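Long-range contacts in NmrA family protein (Shigella flexneri 2a, PDB 3QVO), which is of unknown function but probably binds NAD(P), being built on a Rossmann fold of the NmrA family: residues 26-31 / 51-56; 94-99 / 120-125; 33-38 / 199-204. One frame throughout, in Å; residues are numbered along the deposited sequence.

Contact 1 (26-31 / 51-56); sequences VLILGA and QTLFAR
Leu29 and Phe54 meet at a slant on one face of two neighbouring parallel strands: methyl CD2 of Leu29 comes within 3.5 Å of ring atom CD2 of Phe54. With CG opposite the main-chain N (chi1 -171°), the ring lies on the carbonyl side of its residue, where Leu29 CD2 meets it obliquely. Further back on the same face, Leu27 CD1 lies against Thr52 CG2 at 3.6 Å, and helix 79-86 packs over this row through Met86, Leu82 and Ala85. The other face belongs to Ile28 and Leu53, which run side by side in the same direction, with Ile28 CD1 3.6 Å from Leu53 CD2; Ile40 of helix 34-43 touches both. Gln51 turns its amide to this side too, where NE2 is held by Asn68 and by Ile40 O, while its buried OE1 finds no polar partner and rests near Ile28 CD1. Between the faces the backbones are laced by nearly straight bonds, such as Ile28 N to Thr52 O at 2.8 Å. At the end of strand 24-29 the chain turns, and Ala31 N reaches Phe54 O at 3.1 Å from above the carbonyl plane. Two parallel strands joined through helix 34-43 make the opening beta-alpha-beta unit of a Rossmann fold.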
loop_
_atom_site.group_PDB
_atom_site.type_symbol
_atom_site.label_atom_id
_atom_site.label_comp_id
_atom_site.label_asym_id
_atom_site.label_seq_id
_atom_site.Cartn_x
_atom_site.Cartn_y
_atom_site.Cartn_z
ATOM N N VAL A 26 -4.528 4.401 -11.490
ATOM C CA VAL A 26 -3.975 3.961 -10.243
ATOM C C VAL A 26 -2.516 4.399 -10.153
ATOM O O VAL A 26 -1.747 4.164 -11.097
ATOM C CB VAL A 26 -4.059 2.451 -10.132
ATOM C CG1 VAL A 26 -3.396 1.991 -8.893
ATOM C CG2 VAL A 26 -5.502 2.011 -10.155
ATOM N N LEU A 27 -2.153 5.089 -9.057
ATOM C CA LEU A 27 -0.766 5.498 -8.823
ATOM C C LEU A 27 -0.151 4.603 -7.771
ATOM O O LEU A 27 -0.692 4.493 -6.676
ATOM C CB LEU A 27 -0.718 6.948 -8.372
ATOM C CG LEU A 27 0.620 7.530 -7.959
ATOM C CD1 LEU A 27 1.648 7.514 -9.099
ATOM C CD2 LEU A 27 0.374 8.893 -7.367
ATOM N N ILE A 28 0.951 3.941 -8.119
ATOM C CA ILE A 28 1.622 3.041 -7.227
ATOM C C ILE A 28 2.885 3.753 -6.763
ATOM O O ILE A 28 3.824 3.961 -7.556
ATOM C CB ILE A 28 1.925 1.697 -7.931
ATOM C CG1 ILE A 28 0.592 1.048 -8.358
ATOM C CG2 ILE A 28 2.703 0.763 -7.004
ATOM C CD1 ILE A 28 0.689 -0.257 -9.026
ATOM N N LEU A 29 2.898 4.160 -5.484
ATOM C CA LEU A 29 4.070 4.805 -4.899
ATOM C C LEU A 29 4.961 3.772 -4.279
ATOM O O LEU A 29 4.486 2.957 -3.544
ATOM C CB LEU A 29 3.626 5.766 -3.818
ATOM C CG LEU A 29 2.740 6.877 -4.340
ATOM C CD1 LEU A 29 2.207 7.604 -3.111
ATOM C CD2 LEU A 29 3.564 7.760 -5.310
ATOM N N GLY A 30 6.249 3.784 -4.568
ATOM C CA GLY A 30 7.142 2.694 -4.098
ATOM C C GLY A 30 7.017 1.472 -4.996
ATOM O O GLY A 30 6.965 0.320 -4.542
ATOM N N ALA A 31 6.967 1.713 -6.297
ATOM C CA ALA A 31 6.560 0.658 -7.240
ATOM C C ALA A 31 7.633 -0.406 -7.399
ATOM O O ALA A 31 7.360 -1.447 -7.928
ATOM C CB ALA A 31 6.178 1.243 -8.597
ATOM N N GLN A 51 -1.876 2.174 -14.910
ATOM C CA GLN A 51 -1.113 2.211 -13.645
ATOM C C GLN A 51 0.155 3.026 -13.792
ATOM O O GLN A 51 0.936 2.811 -14.697
ATOM C CB GLN A 51 -0.802 0.791 -13.118
ATOM C CG GLN A 51 -0.132 -0.172 -14.090
ATOM C CD GLN A 51 0.075 -1.549 -13.481
ATOM O OE1 GLN A 51 0.241 -1.663 -12.272
ATOM N NE2 GLN A 51 0.119 -2.591 -14.312
ATOM N N THR A 52 0.323 4.007 -12.924
ATOM C CA THR A 52 1.484 4.847 -12.946
ATOM C C THR A 52 2.398 4.359 -11.853
ATOM O O THR A 52 1.995 4.273 -10.708
ATOM C CB THR A 52 1.103 6.266 -12.668
ATOM O OG1 THR A 52 0.183 6.709 -13.665
ATOM C CG2 THR A 52 2.355 7.184 -12.609
ATOM N N LEU A 53 3.632 4.038 -12.212
ATOM C CA LEU A 53 4.559 3.359 -11.315
ATOM C C LEU A 53 5.663 4.339 -10.965
ATOM O O LEU A 53 6.548 4.631 -11.774
ATOM C CB LEU A 53 5.125 2.130 -11.986
ATOM C CG LEU A 53 4.100 1.161 -12.594
ATOM C CD1 LEU A 53 4.819 -0.050 -13.194
ATOM C CD2 LEU A 53 3.007 0.705 -11.610
ATOM N N PHE A 54 5.583 4.852 -9.741
ATOM C CA PHE A 54 6.430 5.906 -9.243
ATOM C C PHE A 54 7.475 5.268 -8.348
ATOM O O PHE A 54 7.128 4.661 -7.349
ATOM C CB PHE A 54 5.533 6.804 -8.424
ATOM C CG PHE A 54 6.139 8.089 -7.980
ATOM C CD1 PHE A 54 6.049 9.235 -8.776
ATOM C CD2 PHE A 54 6.694 8.196 -6.703
ATOM C CE1 PHE A 54 6.546 10.451 -8.311
ATOM C CE2 PHE A 54 7.207 9.382 -6.238
ATOM C CZ PHE A 54 7.141 10.531 -7.036
ATOM N N ALA A 55 8.751 5.415 -8.720
ATOM C CA ALA A 55 9.824 4.878 -7.943
ATOM C C ALA A 55 11.107 5.694 -8.049
ATOM O O ALA A 55 11.376 6.348 -9.045
ATOM C CB ALA A 55 10.100 3.448 -8.378
ATOM N N ARG A 56 11.912 5.574 -7.003
ATOM C CA ARG A 56 13.143 6.275 -6.850
ATOM C C ARG A 56 14.125 5.803 -7.883
ATOM O O ARG A 56 14.799 6.602 -8.529
ATOM C CB ARG A 56 13.718 6.004 -5.444
ATOM C CG ARG A 56 13.412 7.078 -4.387
ATOM C CD ARG A 56 13.898 6.670 -2.976
ATOM N NE ARG A 56 15.236 7.204 -2.648
ATOM C CZ ARG A 56 15.490 8.124 -1.697
ATOM N NH1 ARG A 56 14.497 8.656 -0.946
ATOM N NH2 ARG A 56 16.751 8.529 -1.478
#

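Contact 2 (94-99 / 120-125); sequences ANLTGE and LIFVLS
Ala94 and Phe122 are paired on neighbouring parallel strands, their side chains on the same face of the sheet, in a later beta-alpha-beta unit of the Rossmann fold, in which helix 101-114 connects strand 91-95 to strand 119-123. The backbone bonds come first. Ala94 serves both ways: its N gives a nearly straight bond to Ile121 O at 2.9 Å, and its O accepts Val123 N at 3.0 Å, which ties this residue to the neighbouring strand on both of its polar atoms.

The apolar contacts gather round the Phe122 ring. Ala94 CB sits obliquely against it, 3.5 Å from CD2. Leu96, two residues on from Ala94, crosses the phenylalanine side chain at about a right angle and sets CD1 3.5 Å from CZ. With its CG placed opposite the main-chain N (chi1 -161°), Phe122 leans across to meet both residues, while CG of Leu124, two residues on in its own segment, lies at the ring edge, in plane. Ala105 of helix 101-114 and Ile158 of helix 149-159 also touch the Phe122 side chain. On the other face of the sheet, Val123 packs on Ile204 of helix 197-209.

Farther along, the two segments spread apart, and a water bridges them. It accepts a bond from Ser125 N at 3.0 Å and is also within hydrogen-bonding distance of Leu96 O, 2.9 Å away, and Val123 O, 3.1 Å away.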
loop_
_atom_site.group_PDB
_atom_site.type_symbol
_atom_site.label_atom_id
_atom_site.label_comp_id
_atom_site.label_asym_id
_atom_site.label_seq_id
_atom_site.Cartn_x
_atom_site.Cartn_y
_atom_site.Cartn_z
ATOM N N ALA A 94 0.031 3.076 -1.845
ATOM C CA ALA A 94 1.285 3.408 -1.241
ATOM C C ALA A 94 1.793 2.193 -0.487
ATOM O O ALA A 94 1.079 1.608 0.339
ATOM C CB ALA A 94 1.119 4.568 -0.267
ATOM N N ASN A 95 3.049 1.868 -0.786
ATOM C CA ASN A 95 3.793 0.792 -0.173
ATOM C C ASN A 95 5.137 1.461 0.134
ATOM O O ASN A 95 6.110 1.278 -0.637
ATOM C CB ASN A 95 3.908 -0.372 -1.213
ATOM C CG ASN A 95 4.581 -1.643 -0.648
ATOM O OD1 ASN A 95 4.735 -1.776 0.620
ATOM N ND2 ASN A 95 5.048 -2.575 -1.581
ATOM N N LEU A 96 5.163 2.275 1.211
ATOM C CA LEU A 96 6.290 3.140 1.530
ATOM C C LEU A 96 7.168 2.610 2.632
ATOM O O LEU A 96 6.681 2.122 3.667
ATOM C CB LEU A 96 5.808 4.497 2.009
ATOM C CG LEU A 96 4.924 5.262 1.033
ATOM C CD1 LEU A 96 4.476 6.469 1.787
ATOM C CD2 LEU A 96 5.664 5.575 -0.256
ATOM N N THR A 97 8.471 2.787 2.451
ATOM C CA THR A 97 9.399 2.290 3.421
ATOM C C THR A 97 10.323 3.360 3.951
ATOM O O THR A 97 10.529 4.430 3.347
ATOM C CB THR A 97 10.281 1.145 2.815
ATOM O OG1 THR A 97 11.008 1.637 1.673
ATOM C CG2 THR A 97 9.398 -0.040 2.370
ATOM N N GLY A 98 10.892 3.020 5.101
ATOM C CA GLY A 98 12.163 3.583 5.517
ATOM C C GLY A 98 11.979 4.671 6.534
ATOM O O GLY A 98 10.976 4.697 7.271
ATOM N N GLU A 99 12.956 5.573 6.573
ATOM C CA GLU A 99 12.893 6.677 7.494
ATOM C C GLU A 99 11.779 7.690 7.123
ATOM O O GLU A 99 11.389 7.878 5.927
ATOM C CB GLU A 99 14.266 7.355 7.639
ATOM C CG GLU A 99 15.198 6.618 8.639
ATOM C CD GLU A 99 16.526 7.327 8.861
ATOM O OE1 GLU A 99 17.034 7.970 7.908
ATOM O OE2 GLU A 99 17.066 7.241 9.988
ATOM N N LEU A 120 -7.208 6.202 -1.069
ATOM C CA LEU A 120 -5.868 5.786 -0.668
ATOM C C LEU A 120 -5.848 4.411 -0.043
ATOM O O LEU A 120 -6.641 4.105 0.868
ATOM C CB LEU A 120 -5.306 6.788 0.359
ATOM C CG LEU A 120 -3.940 6.499 1.015
ATOM C CD1 LEU A 120 -2.773 6.539 -0.026
ATOM C CD2 LEU A 120 -3.704 7.459 2.174
ATOM N N ILE A 121 -4.938 3.568 -0.532
ATOM C CA ILE A 121 -4.647 2.256 0.071
ATOM C C ILE A 121 -3.219 2.366 0.557
ATOM O O ILE A 121 -2.314 2.635 -0.241
ATOM C CB ILE A 121 -4.773 1.102 -0.956
ATOM C CG1 ILE A 121 -6.166 1.114 -1.578
ATOM C CG2 ILE A 121 -4.495 -0.232 -0.281
ATOM C CD1 ILE A 121 -6.350 0.179 -2.784
ATOM N N PHE A 122 -3.015 2.242 1.867
ATOM C CA PHE A 122 -1.735 2.546 2.458
ATOM C C PHE A 122 -1.270 1.370 3.336
ATOM O O PHE A 122 -1.939 0.989 4.325
ATOM C CB PHE A 122 -1.844 3.831 3.270
ATOM C CG PHE A 122 -0.501 4.522 3.579
ATOM C CD1 PHE A 122 0.304 4.089 4.597
ATOM C CD2 PHE A 122 -0.091 5.642 2.872
ATOM C CE1 PHE A 122 1.508 4.756 4.892
ATOM C CE2 PHE A 122 1.101 6.299 3.146
ATOM C CZ PHE A 122 1.897 5.861 4.146
ATOM N N VAL A 123 -0.129 0.813 2.952
ATOM C CA VAL A 123 0.445 -0.355 3.632
ATOM C C VAL A 123 1.399 0.093 4.667
ATOM O O VAL A 123 2.325 0.852 4.365
ATOM C CB VAL A 123 1.166 -1.306 2.671
ATOM C CG1 VAL A 123 1.765 -2.524 3.470
ATOM C CG2 VAL A 123 0.187 -1.804 1.641
ATOM N N LEU A 124 1.162 -0.345 5.908
ATOM C CA LEU A 124 2.130 -0.133 6.973
ATOM C C LEU A 124 2.688 -1.459 7.448
ATOM O O LEU A 124 2.045 -2.212 8.208
ATOM C CB LEU A 124 1.532 0.676 8.136
ATOM C CG LEU A 124 1.308 2.175 7.847
ATOM C CD1 LEU A 124 0.308 2.771 8.839
ATOM C CD2 LEU A 124 2.634 2.959 7.874
ATOM N N SER A 125 3.935 -1.687 7.047
ATOM C CA SER A 125 4.644 -2.923 7.288
ATOM C C SER A 125 6.036 -2.546 7.713
ATOM O O SER A 125 6.658 -1.729 7.052
ATOM C CB SER A 125 4.707 -3.727 5.970
ATOM O OG SER A 125 5.417 -4.933 6.123
HETATM O O HOH W 1 5.139 0.585 5.592
#

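Contact 3 (33-38 / 199-204); sequences GQIARH and SVAALI
The imidazole of His38 is the flat group that takes part in this contact, and Ala201 is the residue that meets it, its CB lying obliquely to the ring. The closer touch is at the root of the side chain, where His38 CB and Ala201 CB stand only 3.4 Å apart. CG of His38 is turned opposite its carbonyl carbon (chi1 -64°), which turns the ring back along its own helix, beside the main-chain N. Arg197 and Lys198 of helix 197-209 also touch this side chain.

One turn earlier, Ile35 fills the rest of the junction and uses both branches. Its CG2 methyl meets Ile204 CD1 at 3.8 Å, the two side chains crossing at about a right angle. Its longer branch ends in CD1, which lies 4.3 Å from Val200 CG1. Ala201 comes in between, and its small CB also sits 4.0 Å from Ile35 O. Because this alanine offers only a methyl group, the backbones can come close: the CA atoms of Ile35 and Ala201 are 5.9 Å apart, and the axes of the short helical segments approach to 8.6 Å at a crossing angle of -56°.

The two helices are seated side by side on one face of the Rossmann sheet. Beneath them, Tyr93 of strand 91-95 touches both Ile35 and Ile204, and Leu173 and Leu168 of strand 164-174 continue the apolar floor. With no hydrogen bond or salt bridge across it, the junction rests on close van der Waals fit between small apolar groups.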
loop_
_atom_site.group_PDB
_atom_site.type_symbol
_atom_site.label_atom_id
_atom_site.label_comp_id
_atom_site.label_asym_id
_atom_site.label_seq_id
_atom_site.Cartn_x
_atom_site.Cartn_y
_atom_site.Cartn_z
ATOM N N GLY A 33 8.817 -2.014 -4.878
ATOM C CA GLY A 33 8.637 -2.895 -3.726
ATOM C C GLY A 33 8.092 -4.266 -4.088
ATOM O O GLY A 33 7.423 -4.446 -5.111
ATOM N N GLN A 34 8.341 -5.228 -3.210
ATOM C CA GLN A 34 8.035 -6.617 -3.487
ATOM C C GLN A 34 6.542 -6.941 -3.458
ATOM O O GLN A 34 6.099 -7.816 -4.202
ATOM C CB GLN A 34 8.783 -7.536 -2.516
ATOM C CG GLN A 34 10.287 -7.237 -2.346
ATOM C CD GLN A 34 10.975 -8.225 -1.431
ATOM O OE1 GLN A 34 10.727 -9.432 -1.491
ATOM N NE2 GLN A 34 11.847 -7.717 -0.578
ATOM N N ILE A 35 5.763 -6.305 -2.597
ATOM C CA ILE A 35 4.308 -6.440 -2.699
ATOM C C ILE A 35 3.816 -5.732 -3.955
ATOM O O ILE A 35 2.928 -6.247 -4.681
ATOM C CB ILE A 35 3.546 -5.891 -1.473
ATOM C CG1 ILE A 35 3.735 -6.819 -0.254
ATOM C CG2 ILE A 35 2.063 -5.780 -1.745
ATOM C CD1 ILE A 35 3.478 -6.092 1.098
ATOM N N ALA A 36 4.404 -4.582 -4.234
ATOM C CA ALA A 36 4.031 -3.811 -5.398
ATOM C C ALA A 36 4.118 -4.647 -6.707
ATOM O O ALA A 36 3.251 -4.518 -7.573
ATOM C CB ALA A 36 4.873 -2.531 -5.499
ATOM N N ARG A 37 5.134 -5.509 -6.822
ATOM C CA ARG A 37 5.410 -6.254 -8.048
ATOM C C ARG A 37 4.303 -7.220 -8.417
ATOM O O ARG A 37 4.025 -7.436 -9.603
ATOM C CB ARG A 37 6.736 -7.028 -7.963
ATOM N N HIS A 38 3.669 -7.785 -7.397
ATOM C CA HIS A 38 2.552 -8.684 -7.586
ATOM C C HIS A 38 1.332 -7.857 -8.003
ATOM O O HIS A 38 0.574 -8.266 -8.856
ATOM C CB HIS A 38 2.221 -9.457 -6.302
ATOM C CG HIS A 38 3.300 -10.378 -5.820
ATOM N ND1 HIS A 38 3.579 -11.582 -6.421
ATOM C CD2 HIS A 38 4.101 -10.317 -4.732
ATOM C CE1 HIS A 38 4.543 -12.197 -5.759
ATOM N NE2 HIS A 38 4.873 -11.451 -4.720
ATOM N N SER A 199 -0.773 -12.687 -0.893
ATOM C CA SER A 199 -2.053 -12.495 -0.242
ATOM C C SER A 199 -2.376 -11.014 -0.146
ATOM O O SER A 199 -3.486 -10.570 -0.484
ATOM C CB SER A 199 -2.064 -13.091 1.158
ATOM O OG SER A 199 -1.901 -14.522 1.149
ATOM N N VAL A 200 -1.398 -10.242 0.299
ATOM C CA VAL A 200 -1.629 -8.834 0.513
ATOM C C VAL A 200 -1.872 -8.150 -0.826
ATOM O O VAL A 200 -2.730 -7.289 -0.935
ATOM C CB VAL A 200 -0.479 -8.187 1.275
ATOM C CG1 VAL A 200 -0.768 -6.693 1.511
ATOM C CG2 VAL A 200 -0.270 -8.907 2.599
ATOM N N ALA A 201 -1.146 -8.568 -1.850
ATOM C CA ALA A 201 -1.375 -8.034 -3.199
ATOM C C ALA A 201 -2.778 -8.346 -3.689
ATOM O O ALA A 201 -3.434 -7.498 -4.301
ATOM C CB ALA A 201 -0.344 -8.554 -4.190
ATOM N N ALA A 202 -3.249 -9.553 -3.417
ATOM C CA ALA A 202 -4.606 -9.944 -3.805
ATOM C C ALA A 202 -5.633 -9.016 -3.171
ATOM O O ALA A 202 -6.578 -8.624 -3.809
ATOM C CB ALA A 202 -4.872 -11.368 -3.415
ATOM N N LEU A 203 -5.462 -8.674 -1.911
ATOM C CA LEU A 203 -6.393 -7.746 -1.263
ATOM C C LEU A 203 -6.336 -6.379 -1.950
ATOM O O LEU A 203 -7.349 -5.810 -2.256
ATOM C CB LEU A 203 -6.065 -7.577 0.229
ATOM C CG LEU A 203 -7.050 -6.701 1.041
ATOM C CD1 LEU A 203 -8.569 -7.109 0.959
ATOM C CD2 LEU A 203 -6.609 -6.661 2.500
ATOM N N ILE A 204 -5.135 -5.864 -2.150
ATOM C CA ILE A 204 -4.951 -4.562 -2.724
ATOM C C ILE A 204 -5.688 -4.531 -4.061
ATOM O O ILE A 204 -6.501 -3.645 -4.292
ATOM C CB ILE A 204 -3.449 -4.202 -2.831
ATOM C CG1 ILE A 204 -2.855 -4.040 -1.425
ATOM C CG2 ILE A 204 -3.229 -2.887 -3.610
ATOM C CD1 ILE A 204 -1.347 -4.109 -1.402
#

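All three contacts are buried, with contact 2 nearest the centre of the chain and contact 1 farthest from it. Contacts 1 and 2 each pair parallel strands of the same sheet and meet where strands 24-29 and 91-95 run side by side, Leu29 packing on Ala94 and Leu96. Both combine backbone hydrogen bonds with apolar side chains, though contact 2 adds a water between the diverging segments. Contact 3 has no hydrogen bonds across it: it joins two helices above that sheet, linking parts far apart in sequence. It touches both others, Ala36 resting on the 26-31 segment and Ile204 on Val123 of contact 2.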